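Local atomic coordinates of conserved protein (Methanothermobacter thermautotrophicus, PDB entry 1I36), a protein that is of unknown function but binds NADP and resembles 3-hydroxyacid dehydrogenases in structure, so it is probably an NADP-dependent oxidoreductase. Residues S17-R20 and E25-T28; F8-Q13 and G114-K119; V60-T65 and L70-R75. The protein carries 1 engineered substitution. All coordinates share one frame; numbering follows the deposited sequence.

Contact 1 of 3, residues S17-R20 and E25-T28; sequences SRLR and EVVT
Val26 of strand 25-28 packs against Leu19 and Arg20 at the end of helix 10-21, and its two methyl branches divide the work. With CG1 anti to the carbonyl carbon (chi1 -57°), this branch lies 4.0 Å from Leu19 CB, and the same methyl is 4.2 Å from the backbone N of Arg20. The other branch, CG2, meets the aliphatic part of Arg20, whose CD comes within 4.3 Å of it. Arg20 can offer that methylene because its chain runs nearly fully extended (chi1 -166°), which lays CD alongside the valine and carries the guanidinium beyond it. There a water accepts from Val26 N at 3.1 Å and, weakly, from Arg20 NE at 3.5 Å. In Leu19, CG sits beside the backbone N (chi1 -63°); CB is left to face Val26 while the branched end packs on Val3 and Phe5 of strand 2-6. The two segments thus join the helix and second strand of the beta-alpha-beta unit formed by strand 2-6, helix 10-21 and strand 25-28. Contacts no closer than 4.0 Å and only 136 Å² of buried surface imply a small, chiefly dispersive and hydrophobic contact, with a water bonded to Val26 N and only weakly to Arg20 NE.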
loop_
_atom_site.group_PDB
_atom_site.type_symbol
_atom_site.label_atom_id
_atom_site.label_comp_id
_atom_site.label_asym_id
_atom_site.label_seq_id
_atom_site.Cartn_x
_atom_site.Cartn_y
_atom_site.Cartn_z
ATOM N N SER A 17 -5.504 26.605 -24.317
ATOM C CA SER A 17 -4.531 27.666 -24.140
ATOM C C SER A 17 -3.123 27.210 -24.593
ATOM O O SER A 17 -2.405 27.961 -25.288
ATOM C CB SER A 17 -4.541 28.081 -22.664
ATOM O OG SER A 17 -3.671 29.150 -22.417
ATOM N N ARG A 18 -2.758 25.977 -24.246
ATOM C CA ARG A 18 -1.452 25.414 -24.619
ATOM C C ARG A 18 -1.371 25.203 -26.128
ATOM O O ARG A 18 -0.384 25.585 -26.782
ATOM C CB ARG A 18 -1.210 24.087 -23.891
ATOM C CG ARG A 18 0.063 23.327 -24.288
ATOM C CD ARG A 18 1.324 24.197 -24.139
ATOM N NE ARG A 18 1.540 24.633 -22.763
ATOM C CZ ARG A 18 2.031 23.851 -21.802
ATOM N NH1 ARG A 18 2.340 22.583 -22.067
ATOM N NH2 ARG A 18 2.308 24.358 -20.602
ATOM N N LEU A 19 -2.409 24.594 -26.684
ATOM C CA LEU A 19 -2.473 24.332 -28.121
ATOM C C LEU A 19 -2.417 25.632 -28.942
ATOM O O LEU A 19 -1.741 25.713 -29.970
ATOM C CB LEU A 19 -3.768 23.563 -28.456
ATOM C CG LEU A 19 -3.938 22.160 -27.850
ATOM C CD1 LEU A 19 -5.332 21.645 -28.123
ATOM C CD2 LEU A 19 -2.910 21.195 -28.460
ATOM N N ARG A 20 -3.171 26.632 -28.509
ATOM C CA ARG A 20 -3.206 27.912 -29.205
ATOM C C ARG A 20 -1.822 28.590 -29.238
ATOM O O ARG A 20 -1.407 29.097 -30.273
ATOM C CB ARG A 20 -4.236 28.828 -28.550
ATOM C CG ARG A 20 -4.581 30.028 -29.399
ATOM C CD ARG A 20 -5.732 30.836 -28.816
ATOM N NE ARG A 20 -6.144 31.880 -29.746
ATOM C CZ ARG A 20 -5.518 33.041 -29.897
ATOM N NH1 ARG A 20 -4.447 33.332 -29.166
ATOM N NH2 ARG A 20 -5.910 33.874 -30.845
ATOM N N GLU A 25 -5.355 26.181 -34.268
ATOM C CA GLU A 25 -6.584 26.948 -34.168
ATOM C C GLU A 25 -7.566 26.119 -33.325
ATOM O O GLU A 25 -7.852 24.994 -33.664
ATOM C CB GLU A 25 -7.218 27.189 -35.532
ATOM C CG GLU A 25 -8.209 28.341 -35.426
ATOM C CD GLU A 25 -9.339 28.272 -36.417
ATOM O OE1 GLU A 25 -9.205 27.583 -37.455
ATOM O OE2 GLU A 25 -10.369 28.934 -36.150
ATOM N N VAL A 26 -8.005 26.649 -32.193
ATOM C CA VAL A 26 -8.931 25.936 -31.315
ATOM C C VAL A 26 -10.310 26.562 -31.456
ATOM O O VAL A 26 -10.420 27.785 -31.484
ATOM C CB VAL A 26 -8.436 25.993 -29.849
ATOM C CG1 VAL A 26 -7.041 25.423 -29.779
ATOM C CG2 VAL A 26 -8.333 27.418 -29.367
ATOM N N VAL A 27 -11.351 25.730 -31.570
ATOM C CA VAL A 27 -12.718 26.246 -31.748
ATOM C C VAL A 27 -13.721 25.607 -30.791
ATOM O O VAL A 27 -13.518 24.496 -30.323
ATOM C CB VAL A 27 -13.263 26.048 -33.212
ATOM C CG1 VAL A 27 -12.221 26.433 -34.262
ATOM C CG2 VAL A 27 -13.763 24.646 -33.430
ATOM N N THR A 28 -14.806 26.316 -30.514
ATOM C CA THR A 28 -15.832 25.784 -29.624
ATOM C C THR A 28 -17.144 26.549 -29.871
ATOM O O THR A 28 -17.111 27.640 -30.432
ATOM C CB THR A 28 -15.407 25.950 -28.134
ATOM O OG1 THR A 28 -16.210 25.095 -27.327
ATOM C CG2 THR A 28 -15.605 27.372 -27.669
HETATM O O HOH W 1 -7.832 29.682 -31.828
#

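Contact 2 of 3, residues F8-Q13 and G114-K119; sequences FGEVAQ and GSVRRK. With NAP (NADP nicotinamide-adenine-dinucleotide phosphate), chain C.
The dinucleotide-binding turn of the Rossmann fold, consistent with a GxGxxA pattern to which Gly9 and Ala12 would belong, meets the short helix 116-119 here beside the nicotinamide end of NADP. Two backbone amides at the start of helix 10-21 hold the pyrophosphate: Glu10 N reaches NAP O2A at 3.0 Å, nearly straight at 175°, and Val11 N reaches NAP O2N at 2.8 Å. Gly9, at the N-cap position, lies against the cofactor, and a CB there would collide with NAP O5B. Across the contact, Glu10 extends past Val116 in the opposite sense, its CG 4.1 Å from Val116 CG1, and crosses Arg117 at about a right angle. CG of Glu10 stands anti to the backbone N (chi1 179°), which sends the carboxylate out to the arginine. OE2 accepts a hydrogen bond from Arg117 NE through its syn lone pair at 2.8 Å, part of a salt bridge; the bond is bent (135°), with OE2 tilted out of the guanidinium plane. The other oxygen, OE1, receives a weak bond from the carboxamide nitrogen NAP N7N. Shortening Glu10 to an alanine is likely to leave Arg117 without its carboxylate mate and the nicotinamide amide without its weak bond to OE1. Val11 CG2 and Val116 CG2 meet at 4.0 Å, and the latter methyl also lies 3.2 Å from the carboxamide oxygen NAP O7N.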
loop_
_atom_site.group_PDB
_atom_site.type_symbol
_atom_site.label_atom_id
_atom_site.label_comp_id
_atom_site.label_asym_id
_atom_site.label_seq_id
_atom_site.Cartn_x
_atom_site.Cartn_y
_atom_site.Cartn_z
ATOM N N PHE A 8 -16.335 24.035 -22.251
ATOM C CA PHE A 8 -15.158 24.897 -22.202
ATOM C C PHE A 8 -14.935 25.383 -20.803
ATOM O O PHE A 8 -15.079 26.567 -20.492
ATOM C CB PHE A 8 -15.203 26.039 -23.234
ATOM C CG PHE A 8 -13.842 26.518 -23.653
ATOM C CD1 PHE A 8 -13.187 25.937 -24.726
ATOM C CD2 PHE A 8 -13.194 27.512 -22.933
ATOM C CE1 PHE A 8 -11.883 26.330 -25.083
ATOM C CE2 PHE A 8 -11.901 27.920 -23.270
ATOM C CZ PHE A 8 -11.248 27.323 -24.347
ATOM N N GLY A 9 -14.646 24.412 -19.950
ATOM C CA GLY A 9 -14.397 24.648 -18.546
ATOM C C GLY A 9 -12.919 24.659 -18.250
ATOM O O GLY A 9 -12.128 25.034 -19.109
ATOM N N GLU A 10 -12.552 24.228 -17.047
ATOM C CA GLU A 10 -11.162 24.233 -16.616
ATOM C C GLU A 10 -10.223 23.382 -17.462
ATOM O O GLU A 10 -9.115 23.814 -17.781
ATOM C CB GLU A 10 -11.041 23.822 -15.146
ATOM C CG GLU A 10 -9.597 23.796 -14.675
ATOM C CD GLU A 10 -9.445 23.744 -13.162
ATOM O OE1 GLU A 10 -10.143 22.953 -12.501
ATOM O OE2 GLU A 10 -8.599 24.497 -12.633
ATOM N N VAL A 11 -10.626 22.148 -17.752
ATOM C CA VAL A 11 -9.795 21.266 -18.585
ATOM C C VAL A 11 -9.606 21.837 -19.986
ATOM O O VAL A 11 -8.476 22.005 -20.445
ATOM C CB VAL A 11 -10.413 19.880 -18.688
ATOM C CG1 VAL A 11 -9.677 19.038 -19.736
ATOM C CG2 VAL A 11 -10.356 19.232 -17.314
ATOM N N ALA A 12 -10.713 22.152 -20.655
ATOM C CA ALA A 12 -10.667 22.700 -22.007
ATOM C C ALA A 12 -9.820 23.975 -22.080
ATOM O O ALA A 12 -9.026 24.149 -23.006
ATOM C CB ALA A 12 -12.099 22.996 -22.507
ATOM N N GLN A 13 -10.003 24.874 -21.115
ATOM C CA GLN A 13 -9.231 26.123 -21.103
ATOM C C GLN A 13 -7.735 25.845 -21.055
ATOM O O GLN A 13 -6.968 26.411 -21.817
ATOM C CB GLN A 13 -9.604 26.993 -19.907
ATOM C CG GLN A 13 -8.807 28.323 -19.834
ATOM C CD GLN A 13 -9.187 29.213 -18.636
ATOM O OE1 GLN A 13 -9.806 28.752 -17.669
ATOM N NE2 GLN A 13 -8.770 30.488 -18.684
ATOM N N GLY A 114 -3.516 13.333 -13.164
ATOM C CA GLY A 114 -2.986 14.259 -12.189
ATOM C C GLY A 114 -3.916 15.421 -11.920
ATOM O O GLY A 114 -5.139 15.316 -12.094
ATOM N N SER A 115 -3.320 16.532 -11.493
ATOM C CA SER A 115 -4.067 17.738 -11.171
ATOM C C SER A 115 -3.941 18.787 -12.277
ATOM O O SER A 115 -2.855 19.305 -12.510
ATOM C CB SER A 115 -3.547 18.323 -9.847
ATOM O OG SER A 115 -4.077 19.619 -9.603
ATOM N N VAL A 116 -5.043 19.094 -12.948
ATOM C CA VAL A 116 -5.029 20.106 -14.002
ATOM C C VAL A 116 -4.580 21.433 -13.382
ATOM O O VAL A 116 -3.724 22.131 -13.925
ATOM C CB VAL A 116 -6.435 20.275 -14.643
ATOM C CG1 VAL A 116 -6.427 21.386 -15.665
ATOM C CG2 VAL A 116 -6.851 18.974 -15.333
ATOM N N ARG A 117 -5.150 21.726 -12.213
ATOM C CA ARG A 117 -4.884 22.926 -11.423
ATOM C C ARG A 117 -3.412 23.125 -11.099
ATOM O O ARG A 117 -2.897 24.230 -11.207
ATOM C CB ARG A 117 -5.660 22.844 -10.106
ATOM C CG ARG A 117 -5.558 24.053 -9.206
ATOM C CD ARG A 117 -6.429 25.219 -9.682
ATOM N NE ARG A 117 -7.851 24.901 -9.914
ATOM C CZ ARG A 117 -8.645 24.192 -9.108
ATOM N NH1 ARG A 117 -8.191 23.676 -7.971
ATOM N NH2 ARG A 117 -9.922 24.025 -9.434
ATOM N N ARG A 118 -2.741 22.067 -10.665
ATOM C CA ARG A 118 -1.336 22.193 -10.314
ATOM C C ARG A 118 -0.325 21.968 -11.422
ATOM O O ARG A 118 0.756 22.559 -11.398
ATOM C CB ARG A 118 -1.008 21.312 -9.120
ATOM C CG ARG A 118 -1.518 21.885 -7.800
ATOM C CD ARG A 118 -1.040 21.065 -6.616
ATOM N NE ARG A 118 -1.685 19.759 -6.561
ATOM C CZ ARG A 118 -1.777 19.019 -5.460
ATOM N NH1 ARG A 118 -1.258 19.461 -4.319
ATOM N NH2 ARG A 118 -2.403 17.845 -5.497
ATOM N N LYS A 119 -0.666 21.141 -12.406
ATOM C CA LYS A 119 0.274 20.855 -13.476
ATOM C C LYS A 119 -0.022 21.596 -14.768
ATOM O O LYS A 119 0.820 21.642 -15.643
ATOM C CB LYS A 119 0.320 19.345 -13.759
ATOM C CG LYS A 119 0.602 18.449 -12.553
ATOM C CD LYS A 119 2.030 18.600 -12.004
ATOM C CE LYS A 119 3.109 18.103 -12.971
ATOM N NZ LYS A 119 3.389 19.053 -14.098
HETATM P PA NAP C . -15.996 22.586 -15.615
HETATM O O1A NAP C . -16.941 21.705 -14.954
HETATM O O2A NAP C . -14.682 23.114 -15.308
HETATM O O5B NAP C . -16.234 22.573 -17.269
HETATM C C5B NAP C . -17.246 21.745 -18.093
HETATM C C4B NAP C . -17.769 22.838 -18.903
HETATM O O4B NAP C . -18.739 21.908 -19.806
HETATM C C3B NAP C . -18.788 23.520 -18.727
HETATM O O3B NAP C . -17.915 24.526 -19.026
HETATM C C2B NAP C . -20.136 23.806 -19.261
HETATM O O2B NAP C . -20.699 24.800 -19.789
HETATM C C1B NAP C . -19.942 22.704 -20.116
HETATM N N9A NAP C . -21.156 21.871 -20.228
HETATM C C8A NAP C . -22.106 21.305 -19.372
HETATM N N7A NAP C . -23.058 20.692 -20.040
HETATM C C5A NAP C . -22.740 20.842 -21.376
HETATM C C6A NAP C . -23.370 20.412 -22.589
HETATM N N6A NAP C . -24.509 19.716 -22.586
HETATM N N1A NAP C . -22.765 20.744 -23.794
HETATM C C2A NAP C . -21.605 21.461 -23.817
HETATM N N3A NAP C . -20.960 21.903 -22.718
HETATM C C4A NAP C . -21.584 21.549 -21.516
HETATM O O3 NAP C . -15.277 21.082 -15.693
HETATM P PN NAP C . -13.682 20.533 -15.901
HETATM O O1N NAP C . -12.965 20.644 -14.586
HETATM O O2N NAP C . -13.209 21.328 -17.039
HETATM O O5D NAP C . -13.639 19.020 -16.367
HETATM C C5D NAP C . -14.218 18.597 -17.628
HETATM C C4D NAP C . -14.232 17.079 -17.656
HETATM O O4D NAP C . -12.950 16.417 -17.437
HETATM C C3D NAP C . -15.170 16.427 -16.609
HETATM O O3D NAP C . -15.922 15.263 -17.079
HETATM C C2D NAP C . -14.289 16.054 -15.464
HETATM O O2D NAP C . -14.797 15.011 -14.685
HETATM C C1D NAP C . -12.962 15.726 -16.184
HETATM N N1N NAP C . -11.760 15.911 -15.354
HETATM C C2N NAP C . -11.460 17.170 -14.817
HETATM C C3N NAP C . -10.259 17.245 -14.034
HETATM C C7N NAP C . -9.824 18.490 -13.421
HETATM O O7N NAP C . -8.775 18.539 -12.752
HETATM N N7N NAP C . -10.534 19.640 -13.557
HETATM C C4N NAP C . -9.472 16.086 -13.857
HETATM C C5N NAP C . -9.786 14.880 -14.384
HETATM C C6N NAP C . -10.928 14.793 -15.136
HETATM P P2B NAP C . -21.551 25.707 -18.685
HETATM O O1X NAP C . -20.599 26.451 -17.793
HETATM O O2X NAP C . -22.275 26.553 -19.594
HETATM O O3X NAP C . -22.313 24.763 -17.893
#

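Contact 3 of 3, residues V60-T65 and L70-R75; sequences VISAVT and LGAARR. With NAP (NADP nicotinamide-adenine-dinucleotide phosphate), chain C.
Ser62 and Val64 face Ala72 of helix 69-77, and that alanine carries the helix's side of the contact. Along the first segment, Val60 and Ile61 embed the strand in the sheet: their backbones bond to strands 83-86 and 2-6, and their side chains pack on both. Ser62 then directs its CB toward the helix. Its OG lies 4.2 Å from Ala72 CB, a van der Waals approach, while the hydroxyl's polar partner is ND2 of Asn88, a residue that also binds the cofactor through OD1. Ala63 follows, with its CB 4.2 Å from the ribose carbon NAP C5D. The two branches of Val64 serve different partners. CG2, placed between the backbone N and the carbonyl carbon, sits 4.4 Å from Ala72 CB; CG1, anti to the carbonyl carbon (chi1 -70°), approaches the adenine at 3.6 Å from NAP N3A. Thr65 continues past the cofactor, its CG2 4.1 Å from NAP O1A. Farther along the helix, Arg75 bends at chi3, bringing NH2 within 3.5 Å of NAP N6A, and Gly71 O lies over one face of its guanidinium. The contact buries only 65 Å², consistent with the small alanine. A strand whose C-terminal end opens into a loop along the cofactor's adenine, pyrophosphate and nicotinamide ribose, followed by a helix packed back on it, is characteristic of a beta-alpha-beta unit in a Rossmann dinucleotide-binding domain.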
loop_
_atom_site.group_PDB
_atom_site.type_symbol
_atom_site.label_atom_id
_atom_site.label_comp_id
_atom_site.label_asym_id
_atom_site.label_seq_id
_atom_site.Cartn_x
_atom_site.Cartn_y
_atom_site.Cartn_z
ATOM N N VAL A 60 -11.868 16.348 -32.003
ATOM C CA VAL A 60 -12.937 16.918 -31.204
ATOM C C VAL A 60 -12.765 16.372 -29.785
ATOM O O VAL A 60 -12.757 15.159 -29.594
ATOM C CB VAL A 60 -14.294 16.447 -31.723
ATOM C CG1 VAL A 60 -15.414 17.027 -30.830
ATOM C CG2 VAL A 60 -14.485 16.927 -33.208
ATOM N N ILE A 61 -12.578 17.258 -28.816
ATOM C CA ILE A 61 -12.388 16.834 -27.430
ATOM C C ILE A 61 -13.624 17.198 -26.601
ATOM O O ILE A 61 -14.052 18.347 -26.594
ATOM C CB ILE A 61 -11.135 17.532 -26.795
ATOM C CG1 ILE A 61 -9.842 17.104 -27.541
ATOM C CG2 ILE A 61 -11.025 17.172 -25.321
ATOM C CD1 ILE A 61 -8.614 17.927 -27.149
ATOM N N SER A 62 -14.169 16.200 -25.912
ATOM C CA SER A 62 -15.340 16.353 -25.055
ATOM C C SER A 62 -14.829 16.483 -23.614
ATOM O O SER A 62 -14.306 15.523 -23.056
ATOM C CB SER A 62 -16.223 15.104 -25.151
ATOM O OG SER A 62 -17.288 15.179 -24.214
ATOM N N ALA A 63 -14.985 17.666 -23.034
ATOM C CA ALA A 63 -14.537 17.947 -21.679
ATOM C C ALA A 63 -15.698 18.664 -20.988
ATOM O O ALA A 63 -15.659 19.882 -20.751
ATOM C CB ALA A 63 -13.297 18.841 -21.717
ATOM N N VAL A 64 -16.789 17.928 -20.824
ATOM C CA VAL A 64 -18.004 18.475 -20.211
ATOM C C VAL A 64 -18.055 17.952 -18.779
ATOM O O VAL A 64 -17.043 17.994 -18.100
ATOM C CB VAL A 64 -19.249 18.043 -21.041
ATOM C CG1 VAL A 64 -19.223 18.774 -22.371
ATOM C CG2 VAL A 64 -19.221 16.525 -21.300
ATOM N N THR A 65 -19.219 17.536 -18.279
ATOM C CA THR A 65 -19.279 16.973 -16.923
ATOM C C THR A 65 -19.654 15.488 -17.060
ATOM O O THR A 65 -20.189 15.071 -18.093
ATOM C CB THR A 65 -20.310 17.727 -16.043
ATOM O OG1 THR A 65 -21.617 17.573 -16.599
ATOM C CG2 THR A 65 -19.965 19.205 -15.998
ATOM N N LEU A 70 -22.530 11.172 -22.045
ATOM C CA LEU A 70 -23.226 10.333 -23.036
ATOM C C LEU A 70 -24.058 11.170 -23.984
ATOM O O LEU A 70 -24.062 10.917 -25.186
ATOM C CB LEU A 70 -24.117 9.280 -22.390
ATOM C CG LEU A 70 -23.427 8.050 -21.842
ATOM C CD1 LEU A 70 -24.514 7.122 -21.222
ATOM C CD2 LEU A 70 -22.621 7.340 -22.947
ATOM N N GLY A 71 -24.769 12.165 -23.442
ATOM C CA GLY A 71 -25.572 13.027 -24.296
ATOM C C GLY A 71 -24.726 13.788 -25.308
ATOM O O GLY A 71 -25.148 13.983 -26.454
ATOM N N ALA A 72 -23.554 14.261 -24.876
ATOM C CA ALA A 72 -22.651 14.982 -25.761
ATOM C C ALA A 72 -22.194 14.047 -26.880
ATOM O O ALA A 72 -22.111 14.460 -28.019
ATOM C CB ALA A 72 -21.436 15.493 -24.977
ATOM N N ALA A 73 -21.861 12.796 -26.548
ATOM C CA ALA A 73 -21.415 11.854 -27.572
ATOM C C ALA A 73 -22.541 11.524 -28.570
ATOM O O ALA A 73 -22.285 11.335 -29.764
ATOM C CB ALA A 73 -20.902 10.559 -26.908
ATOM N N ARG A 74 -23.761 11.328 -28.056
ATOM C CA ARG A 74 -24.898 11.041 -28.930
ATOM C C ARG A 74 -25.006 12.175 -29.958
ATOM O O ARG A 74 -25.051 11.917 -31.156
ATOM C CB ARG A 74 -26.207 10.936 -28.101
ATOM C CG ARG A 74 -27.508 10.924 -28.967
ATOM C CD ARG A 74 -27.645 9.651 -29.753
ATOM N NE ARG A 74 -28.079 8.541 -28.914
ATOM C CZ ARG A 74 -28.362 7.323 -29.360
ATOM N NH1 ARG A 74 -28.257 7.032 -30.647
ATOM N NH2 ARG A 74 -28.773 6.399 -28.516
ATOM N N ARG A 75 -24.963 13.430 -29.507
ATOM C CA ARG A 75 -25.063 14.564 -30.431
ATOM C C ARG A 75 -23.892 14.676 -31.402
ATOM O O ARG A 75 -24.084 14.911 -32.594
ATOM C CB ARG A 75 -25.175 15.888 -29.676
ATOM C CG ARG A 75 -26.525 16.099 -29.019
ATOM C CD ARG A 75 -26.626 17.483 -28.398
ATOM N NE ARG A 75 -25.791 17.588 -27.210
ATOM C CZ ARG A 75 -26.146 17.174 -25.992
ATOM N NH1 ARG A 75 -27.333 16.628 -25.789
ATOM N NH2 ARG A 75 -25.283 17.266 -24.982
HETATM P PA NAP C . -15.996 22.586 -15.615
HETATM O O1A NAP C . -16.941 21.705 -14.954
HETATM O O2A NAP C . -14.682 23.114 -15.308
HETATM O O5B NAP C . -16.234 22.573 -17.269
HETATM C C5B NAP C . -17.246 21.745 -18.093
HETATM C C4B NAP C . -17.769 22.838 -18.903
HETATM O O4B NAP C . -18.739 21.908 -19.806
HETATM C C3B NAP C . -18.788 23.520 -18.727
HETATM O O3B NAP C . -17.915 24.526 -19.026
HETATM C C2B NAP C . -20.136 23.806 -19.261
HETATM O O2B NAP C . -20.699 24.800 -19.789
HETATM C C1B NAP C . -19.942 22.704 -20.116
HETATM N N9A NAP C . -21.156 21.871 -20.228
HETATM C C8A NAP C . -22.106 21.305 -19.372
HETATM N N7A NAP C . -23.058 20.692 -20.040
HETATM C C5A NAP C . -22.740 20.842 -21.376
HETATM C C6A NAP C . -23.370 20.412 -22.589
HETATM N N6A NAP C . -24.509 19.716 -22.586
HETATM N N1A NAP C . -22.765 20.744 -23.794
HETATM C C2A NAP C . -21.605 21.461 -23.817
HETATM N N3A NAP C . -20.960 21.903 -22.718
HETATM C C4A NAP C . -21.584 21.549 -21.516
HETATM O O3 NAP C . -15.277 21.082 -15.693
HETATM P PN NAP C . -13.682 20.533 -15.901
HETATM O O1N NAP C . -12.965 20.644 -14.586
HETATM O O2N NAP C . -13.209 21.328 -17.039
HETATM O O5D NAP C . -13.639 19.020 -16.367
HETATM C C5D NAP C . -14.218 18.597 -17.628
HETATM C C4D NAP C . -14.232 17.079 -17.656
HETATM O O4D NAP C . -12.950 16.417 -17.437
HETATM C C3D NAP C . -15.170 16.427 -16.609
HETATM O O3D NAP C . -15.922 15.263 -17.079
HETATM C C2D NAP C . -14.289 16.054 -15.464
HETATM O O2D NAP C . -14.797 15.011 -14.685
HETATM C C1D NAP C . -12.962 15.726 -16.184
HETATM N N1N NAP C . -11.760 15.911 -15.354
HETATM C C2N NAP C . -11.460 17.170 -14.817
HETATM C C3N NAP C . -10.259 17.245 -14.034
HETATM C C7N NAP C . -9.824 18.490 -13.421
HETATM O O7N NAP C . -8.775 18.539 -12.752
HETATM N N7N NAP C . -10.534 19.640 -13.557
HETATM C C4N NAP C . -9.472 16.086 -13.857
HETATM C C5N NAP C . -9.786 14.880 -14.384
HETATM C C6N NAP C . -10.928 14.793 -15.136
HETATM P P2B NAP C . -21.551 25.707 -18.685
HETATM O O1X NAP C . -20.599 26.451 -17.793
HETATM O O2X NAP C . -22.275 26.553 -19.594
HETATM O O3X NAP C . -22.313 24.763 -17.893
#

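From the N terminus, strand 2-6 leads into the turn at Phe8 that opens contact 2. Within the long loop which contact 2 finally closes at 114-119, contact 1 closes a short loop between helix 10-21 and strand 25-28, and contact 3 closes another between strand 59-62 and helix 69-77. These two are therefore nested in contact 2 and in series with each other. Contact 2 ties the start of helix 10-21 to helix 116-119, which follows strand 106-112. Contact 1 shares helix 10-21 with it and touches it where Thr28 CB meets Phe8 CD1. Contacts 2 and 3 touch through Val11 CG1 and Ala63 CB, and both border NADP. Contacts 1 and 3 reach the same central sheet without touching.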